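Local coordinates for protein 2-Keto-3-deoxy-(6-phospho-)gluconate aldolase (Thermoproteus tenax, PDB 2R91) that is an aldolase of the dihydrodipicolinate synthetase family with a TIM-barrel fold, in an assembly of four chains, at residues 77-82 / 111-116; 44-49 / 95-100. One frame throughout, in Å; residues are numbered along the deposited sequence.

Interaction 1. Residues 77-82 / 111-116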
ATOM      1  N   ASP A  77      12.887 -20.280  19.550  1.00 23.19           N
ATOM      2  CA  ASP A  77      13.932 -20.889  20.397  1.00 23.59           C
ATOM      3  C   ASP A  77      15.306 -20.688  19.771  1.00 21.82           C
ATOM      4  O   ASP A  77      16.312 -20.579  20.470  1.00 18.86           O
ATOM      5  CB  ASP A  77      13.701 -22.411  20.528  1.00 26.87           C
ATOM      6  CG  ASP A  77      12.496 -22.751  21.378  1.00 31.86           C
ATOM      7  OD1 ASP A  77      12.252 -22.062  22.400  1.00 32.81           O
ATOM      8  OD2 ASP A  77      11.794 -23.734  21.013  1.00 35.91           O
ATOM      9  N   GLU A  78      15.366 -20.677  18.442  1.00 20.59           N
ATOM     10  CA  GLU A  78      16.664 -20.450  17.791  1.00 20.65           C
ATOM     11  C   GLU A  78      17.218 -19.036  17.973  1.00 18.84           C
ATOM     12  O   GLU A  78      18.433 -18.838  18.000  1.00 18.41           O
ATOM     13  CB  GLU A  78      16.603 -20.790  16.306  1.00 21.38           C
ATOM     14  CG  GLU A  78      16.342 -22.258  16.083  1.00 24.20           C
ATOM     15  CD  GLU A  78      16.442 -22.652  14.641  1.00 25.65           C
ATOM     16  OE1 GLU A  78      16.262 -21.797  13.731  1.00 26.21           O
ATOM     17  OE2 GLU A  78      16.657 -23.847  14.415  1.00 26.61           O
ATOM     18  N   ALA A  79      16.327 -18.060  18.033  1.00 17.50           N
ATOM     19  CA  ALA A  79      16.701 -16.670  18.276  1.00 18.67           C
ATOM     20  C   ALA A  79      17.290 -16.547  19.683  1.00 18.83           C
ATOM     21  O   ALA A  79      18.327 -15.932  19.887  1.00 18.13           O
ATOM     22  CB  ALA A  79      15.444 -15.745  18.096  1.00 17.24           C
ATOM     23  N   ILE A  80      16.619 -17.148  20.663  1.00 19.59           N
ATOM     24  CA  ILE A  80      17.153 -17.190  22.039  1.00 20.08           C
ATOM     25  C   ILE A  80      18.510 -17.888  22.126  1.00 19.85           C
ATOM     26  O   ILE A  80      19.440 -17.383  22.734  1.00 20.12           O
ATOM     27  CB  ILE A  80      16.153 -17.883  22.977  1.00 22.32           C
ATOM     28  CG1 ILE A  80      14.910 -16.993  23.185  1.00 22.38           C
ATOM     29  CG2 ILE A  80      16.795 -18.217  24.314  1.00 22.23           C
ATOM     30  CD1 ILE A  80      13.709 -17.797  23.609  1.00 25.59           C
ATOM     31  N   ALA A  81      18.627 -19.056  21.523  1.00 20.42           N
ATOM     32  CA  ALA A  81      19.885 -19.791  21.559  1.00 20.14           C
ATOM     33  C   ALA A  81      21.026 -18.977  20.931  1.00 19.90           C
ATOM     34  O   ALA A  81      22.144 -18.944  21.455  1.00 18.77           O
ATOM     35  CB  ALA A  81      19.741 -21.123  20.837  1.00 20.01           C
ATOM     36  N   LEU A  82      20.772 -18.352  19.777  1.00 18.67           N
ATOM     37  CA  LEU A  82      21.833 -17.618  19.116  1.00 18.12           C
ATOM     38  C   LEU A  82      22.163 -16.354  19.901  1.00 16.87           C
ATOM     39  O   LEU A  82      23.309 -15.936  19.971  1.00 18.48           O
ATOM     40  CB  LEU A  82      21.435 -17.245  17.676  1.00 17.79           C
ATOM     41  CG  LEU A  82      22.459 -16.406  16.915  1.00 19.18           C
ATOM     42  CD1 LEU A  82      23.719 -17.237  16.685  1.00 18.13           C
ATOM     43  CD2 LEU A  82      21.910 -15.869  15.539  1.00 18.11           C
ATOM     44  N   ALA A 111       5.122  -9.109  21.121  1.00 21.60           N
ATOM     45  CA  ALA A 111       5.682  -8.646  22.400  1.00 22.34           C
ATOM     46  C   ALA A 111       6.377  -9.761  23.143  1.00 21.91           C
ATOM     47  O   ALA A 111       7.436  -9.549  23.697  1.00 22.59           O
ATOM     48  CB  ALA A 111       4.576  -8.040  23.297  1.00 22.20           C
ATOM     49  N   LYS A 112       5.753 -10.939  23.190  1.00 22.22           N
ATOM     50  CA  LYS A 112       6.344 -12.094  23.865  1.00 22.25           C
ATOM     51  C   LYS A 112       7.680 -12.441  23.236  1.00 20.84           C
ATOM     52  O   LYS A 112       8.651 -12.686  23.953  1.00 21.03           O
ATOM     53  CB  LYS A 112       5.407 -13.330  23.805  1.00 23.72           C
ATOM     54  CG  LYS A 112       6.006 -14.567  24.501  1.00 24.60           C
ATOM     55  CD  LYS A 112       4.976 -15.676  24.693  1.00 26.24           C
ATOM     56  CE  LYS A 112       5.598 -16.957  25.295  1.00 26.86           C
ATOM     57  NZ  LYS A 112       6.349 -16.694  26.555  1.00 30.63           N
ATOM     58  N   TYR A 113       7.726 -12.468  21.903  1.00 19.80           N
ATOM     59  CA  TYR A 113       8.982 -12.696  21.177  1.00 19.71           C
ATOM     60  C   TYR A 113      10.127 -11.805  21.661  1.00 19.98           C
ATOM     61  O   TYR A 113      11.205 -12.290  22.033  1.00 19.27           O
ATOM     62  CB  TYR A 113       8.792 -12.479  19.665  1.00 19.10           C
ATOM     63  CG  TYR A 113      10.094 -12.675  18.893  1.00 19.21           C
ATOM     64  CD1 TYR A 113      10.611 -13.972  18.676  1.00 18.58           C
ATOM     65  CD2 TYR A 113      10.828 -11.571  18.408  1.00 17.73           C
ATOM     66  CE1 TYR A 113      11.807 -14.177  17.984  1.00 18.63           C
ATOM     67  CE2 TYR A 113      11.994 -11.752  17.718  1.00 17.94           C
ATOM     68  CZ  TYR A 113      12.496 -13.059  17.505  1.00 20.57           C
ATOM     69  OH  TYR A 113      13.670 -13.243  16.810  1.00 19.66           O
ATOM     70  N   PHE A 114       9.912 -10.491  21.619  1.00 19.51           N
ATOM     71  CA  PHE A 114      10.956  -9.555  22.059  1.00 19.68           C
ATOM     72  C   PHE A 114      11.232  -9.652  23.545  1.00 20.25           C
ATOM     73  O   PHE A 114      12.370  -9.626  23.940  1.00 21.32           O
ATOM     74  CB  PHE A 114      10.642  -8.091  21.641  1.00 19.11           C
ATOM     75  CG  PHE A 114      10.909  -7.826  20.168  1.00 17.96           C
ATOM     76  CD1 PHE A 114      12.196  -7.629  19.714  1.00 19.03           C
ATOM     77  CD2 PHE A 114       9.864  -7.764  19.260  1.00 18.51           C
ATOM     78  CE1 PHE A 114      12.475  -7.399  18.361  1.00 18.47           C
ATOM     79  CE2 PHE A 114      10.120  -7.542  17.909  1.00 18.67           C
ATOM     80  CZ  PHE A 114      11.444  -7.350  17.459  1.00 17.52           C
ATOM     81  N   ARG A 115      10.209  -9.813  24.367  1.00 21.71           N
ATOM     82  CA  ARG A 115      10.478  -9.905  25.814  1.00 24.88           C
ATOM     83  C   ARG A 115      11.275 -11.164  26.184  1.00 24.63           C
ATOM     84  O   ARG A 115      12.189 -11.117  27.005  1.00 24.43           O
ATOM     85  CB  ARG A 115       9.180  -9.797  26.598  1.00 25.50           C
ATOM     86  CG  ARG A 115       8.669  -8.360  26.560  1.00 28.25           C
ATOM     87  CD  ARG A 115       7.248  -8.261  26.998  1.00 30.61           C
ATOM     88  NE  ARG A 115       6.773  -6.878  26.996  1.00 32.60           N
ATOM     89  CZ  ARG A 115       5.491  -6.532  27.084  1.00 34.41           C
ATOM     90  NH1 ARG A 115       4.554  -7.479  27.156  1.00 34.78           N
ATOM     91  NH2 ARG A 115       5.136  -5.245  27.101  1.00 33.85           N
ATOM     92  N   ASP A 116      10.967 -12.277  25.535  1.00 24.48           N
ATOM     93  CA  ASP A 116      11.764 -13.480  25.716  1.00 25.30           C
ATOM     94  C   ASP A 116      13.228 -13.295  25.318  1.00 24.92           C
ATOM     95  O   ASP A 116      14.146 -13.819  25.955  1.00 23.92           O
ATOM     96  CB  ASP A 116      11.166 -14.622  24.916  1.00 26.67           C
ATOM     97  CG  ASP A 116       9.968 -15.230  25.596  1.00 29.31           C
ATOM     98  OD1 ASP A 116       9.587 -14.745  26.688  1.00 30.50           O
ATOM     99  OD2 ASP A 116       9.398 -16.175  25.028  1.00 29.88           O
TER
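A79 and Y113 meet where two outer helices of the TIM barrel, 76-88 and 107-120, lie side by side around the strands. The tight part of the contact is the inner one. The methyl A79 CB sits 3.3 Å from Y113 OH and 4.0 Å from Y113 CE1, and it meets the phenol obliquely, at its hydroxyl end. Y113 reaches there because its CG lies anti to the backbone N (chi1 179°), which swings the ring toward the neighbouring helix. The polar partner of the hydroxyl is S96 on strand 93-96, probably through a hydrogen bond. L117, one turn further along helix 107-120, packs on both A79 and I80 and continues this apolar layer.

Toward the partly exposed side the packing slackens: I80 comes no nearer than 4.3 Å, from its CD1 to D116 CB. There Y263 of the second subunit packs on D116 and Y113 while its ring makes a cation-pi contact with K112. No hydrogen bond joins the two segments. Within helix 107-120, K112 NZ lies 3.4 Å from D116 OD2, one turn further along, a salt bridge whose hydrogen bond is weak.

Interaction 2. Residues 44-49 / 95-100; sequences LGPALS and ASLPPY
One water oxygen is gripped from both segments, lying 2.6 Å from Y100 OH and donating to P46 O at 2.8 Å. It sits at the edge of the tyrosine ring and in its plane, bridging the loop 44-49 to the loop that follows strand 93-96, with no direct hydrogen bond. Beside the bridge the P46 ring makes the apolar contact: P46 CB lies 3.5 Å from Y100 OH and 3.8 Å from Y100 CZ, approached obliquely, while P46 CG rests 3.8 Å from L97 CD1, the two side chains crossing at about a right angle. The phenol is turned toward P46 by placing CG between the backbone N and the carbonyl carbon (chi1 49°).

Both segments are braced locally. The 3-10 turn 45-47 carries P46 and is closed by A47 N donating to L44 O at 2.8 Å; at the end of strand 93-96, S96 OG donates to L97 O at 2.6 Å, with the donor 18° off the carbonyl plane. Y101 of the second subunit packs on P46 and L97, its ring edge-to-face with Y100. Both loops follow barrel strands, 35-38 and 93-96, at the C-terminal rim of the TIM barrel, where enzymes of this fold carry their active sites.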
ATOM      1  N   LEU A  44      21.967 -11.410   4.298  1.00 15.99           N
ATOM      2  CA  LEU A  44      21.056 -12.520   3.983  1.00 17.53           C
ATOM      3  C   LEU A  44      20.518 -13.250   5.220  1.00 17.71           C
ATOM      4  O   LEU A  44      20.206 -14.433   5.146  1.00 17.95           O
ATOM      5  CB  LEU A  44      21.715 -13.556   3.059  1.00 19.57           C
ATOM      6  CG  LEU A  44      22.119 -13.216   1.623  1.00 22.74           C
ATOM      7  CD1 LEU A  44      22.191 -14.464   0.781  1.00 23.08           C
ATOM      8  CD2 LEU A  44      21.251 -12.110   0.977  1.00 21.60           C
ATOM      9  N   GLY A  45      20.379 -12.534   6.326  1.00 16.82           N
ATOM     10  CA  GLY A  45      20.036 -13.140   7.619  1.00 17.78           C
ATOM     11  C   GLY A  45      18.962 -14.209   7.603  1.00 18.78           C
ATOM     12  O   GLY A  45      19.198 -15.333   8.036  1.00 18.83           O
ATOM     13  N   PRO A  46      17.732 -13.855   7.159  1.00 18.81           N
ATOM     14  CA  PRO A  46      16.676 -14.892   7.120  1.00 17.13           C
ATOM     15  C   PRO A  46      16.943 -16.116   6.231  1.00 16.68           C
ATOM     16  O   PRO A  46      16.211 -17.109   6.346  1.00 17.45           O
ATOM     17  CB  PRO A  46      15.439 -14.119   6.610  1.00 17.06           C
ATOM     18  CG  PRO A  46      15.728 -12.640   7.120  1.00 15.07           C
ATOM     19  CD  PRO A  46      17.217 -12.521   6.776  1.00 17.78           C
ATOM     20  N   ALA A  47      17.931 -16.047   5.350  1.00 17.17           N
ATOM     21  CA  ALA A  47      18.266 -17.187   4.499  1.00 16.98           C
ATOM     22  C   ALA A  47      19.286 -18.114   5.194  1.00 18.59           C
ATOM     23  O   ALA A  47      19.636 -19.156   4.632  1.00 18.64           O
ATOM     24  CB  ALA A  47      18.873 -16.720   3.166  1.00 16.26           C
ATOM     25  N   LEU A  48      19.817 -17.693   6.350  1.00 17.07           N
ATOM     26  CA  LEU A  48      20.920 -18.450   6.993  1.00 18.46           C
ATOM     27  C   LEU A  48      20.379 -19.358   8.073  1.00 19.38           C
ATOM     28  O   LEU A  48      19.506 -18.936   8.845  1.00 18.42           O
ATOM     29  CB  LEU A  48      21.946 -17.500   7.614  1.00 19.31           C
ATOM     30  CG  LEU A  48      22.550 -16.449   6.667  1.00 19.33           C
ATOM     31  CD1 LEU A  48      23.517 -15.564   7.444  1.00 17.65           C
ATOM     32  CD2 LEU A  48      23.258 -17.140   5.501  1.00 18.40           C
ATOM     33  N   SER A  49      20.901 -20.591   8.160  1.00 18.28           N
ATOM     34  CA  SER A  49      20.465 -21.481   9.246  1.00 19.17           C
ATOM     35  C   SER A  49      21.056 -20.997  10.569  1.00 19.04           C
ATOM     36  O   SER A  49      21.942 -20.129  10.609  1.00 16.83           O
ATOM     37  CB  SER A  49      20.917 -22.920   9.000  1.00 18.12           C
ATOM     38  OG  SER A  49      22.310 -22.977   8.984  1.00 20.12           O
ATOM     39  N   ALA A  95      20.463  -8.013  17.875  1.00 19.09           N
ATOM     40  CA  ALA A  95      19.318  -7.327  17.285  1.00 18.26           C
ATOM     41  C   ALA A  95      18.365  -8.376  16.762  1.00 17.65           C
ATOM     42  O   ALA A  95      18.782  -9.496  16.474  1.00 18.09           O
ATOM     43  CB  ALA A  95      19.766  -6.409  16.143  1.00 17.67           C
ATOM     44  N   SER A  96      17.096  -8.023  16.613  1.00 17.11           N
ATOM     45  CA  SER A  96      16.163  -8.910  15.911  1.00 16.27           C
ATOM     46  C   SER A  96      15.147  -8.148  15.074  1.00 17.07           C
ATOM     47  O   SER A  96      14.581  -7.141  15.520  1.00 16.69           O
ATOM     48  CB  SER A  96      15.399  -9.858  16.884  1.00 16.92           C
ATOM     49  OG  SER A  96      14.670 -10.821  16.129  1.00 16.97           O
ATOM     50  N   LEU A  97      14.923  -8.639  13.860  1.00 15.60           N
ATOM     51  CA  LEU A  97      13.707  -8.343  13.133  1.00 16.36           C
ATOM     52  C   LEU A  97      12.549  -8.748  14.028  1.00 16.72           C
ATOM     53  O   LEU A  97      12.682  -9.684  14.832  1.00 16.95           O
ATOM     54  CB  LEU A  97      13.653  -9.190  11.857  1.00 16.37           C
ATOM     55  CG  LEU A  97      14.721  -8.917  10.784  1.00 17.51           C
ATOM     56  CD1 LEU A  97      14.813 -10.051   9.757  1.00 17.69           C
ATOM     57  CD2 LEU A  97      14.416  -7.587  10.041  1.00 17.12           C
ATOM     58  N   PRO A  98      11.381  -8.084  13.857  1.00 16.94           N
ATOM     59  CA  PRO A  98      10.157  -8.649  14.403  1.00 17.01           C
ATOM     60  C   PRO A  98       9.843  -9.952  13.646  1.00 16.99           C
ATOM     61  O   PRO A  98      10.290 -10.138  12.526  1.00 15.87           O
ATOM     62  CB  PRO A  98       9.078  -7.616  14.017  1.00 17.77           C
ATOM     63  CG  PRO A  98       9.845  -6.313  13.660  1.00 17.80           C
ATOM     64  CD  PRO A  98      11.158  -6.830  13.101  1.00 16.88           C
ATOM     65  N   PRO A  99       9.039 -10.829  14.244  1.00 17.72           N
ATOM     66  CA  PRO A  99       8.580 -11.996  13.465  1.00 18.73           C
ATOM     67  C   PRO A  99       8.085 -11.544  12.078  1.00 19.39           C
ATOM     68  O   PRO A  99       7.281 -10.612  11.989  1.00 20.33           O
ATOM     69  CB  PRO A  99       7.406 -12.526  14.316  1.00 18.28           C
ATOM     70  CG  PRO A  99       7.919 -12.240  15.800  1.00 18.13           C
ATOM     71  CD  PRO A  99       8.533 -10.821  15.633  1.00 18.35           C
ATOM     72  N   TYR A 100       8.591 -12.172  11.024  1.00 18.43           N
ATOM     73  CA  TYR A 100       8.283 -11.800   9.645  1.00 18.44           C
ATOM     74  C   TYR A 100       7.524 -12.927   8.916  1.00 17.46           C
ATOM     75  O   TYR A 100       7.119 -13.930   9.530  1.00 17.02           O
ATOM     76  CB  TYR A 100       9.588 -11.438   8.899  1.00 19.19           C
ATOM     77  CG  TYR A 100      10.715 -12.474   9.075  1.00 19.87           C
ATOM     78  CD1 TYR A 100      10.862 -13.522   8.171  1.00 19.56           C
ATOM     79  CD2 TYR A 100      11.635 -12.373  10.121  1.00 20.30           C
ATOM     80  CE1 TYR A 100      11.891 -14.484   8.320  1.00 20.50           C
ATOM     81  CE2 TYR A 100      12.657 -13.314  10.275  1.00 20.34           C
ATOM     82  CZ  TYR A 100      12.769 -14.367   9.370  1.00 20.39           C
ATOM     83  OH  TYR A 100      13.779 -15.287   9.506  1.00 21.55           O
TER
HETATM   84  O   HOH W   1      13.864 -17.355   7.909  1.00 23.27           O

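The centres of the two interactions are about 12 Å apart, and strand 93-96 with its following loop connects them. The hydroxyl of Y113, from interaction 1, lies 2.7 Å from S96 OG of interaction 2, a probable hydrogen bond that ties helix 107-120 to the end of the strand before it. F114 packs here too, its CZ 3.6 Å from P98 CA. Along the chain the segments alternate: 77-82 lies between 44-49 and 95-100, and 111-116 follows. Interaction 1 joins neighbouring helices of the outer layer, whereas interaction 2 joins loops at the C-terminal strand ends. Both also touch the second subunit.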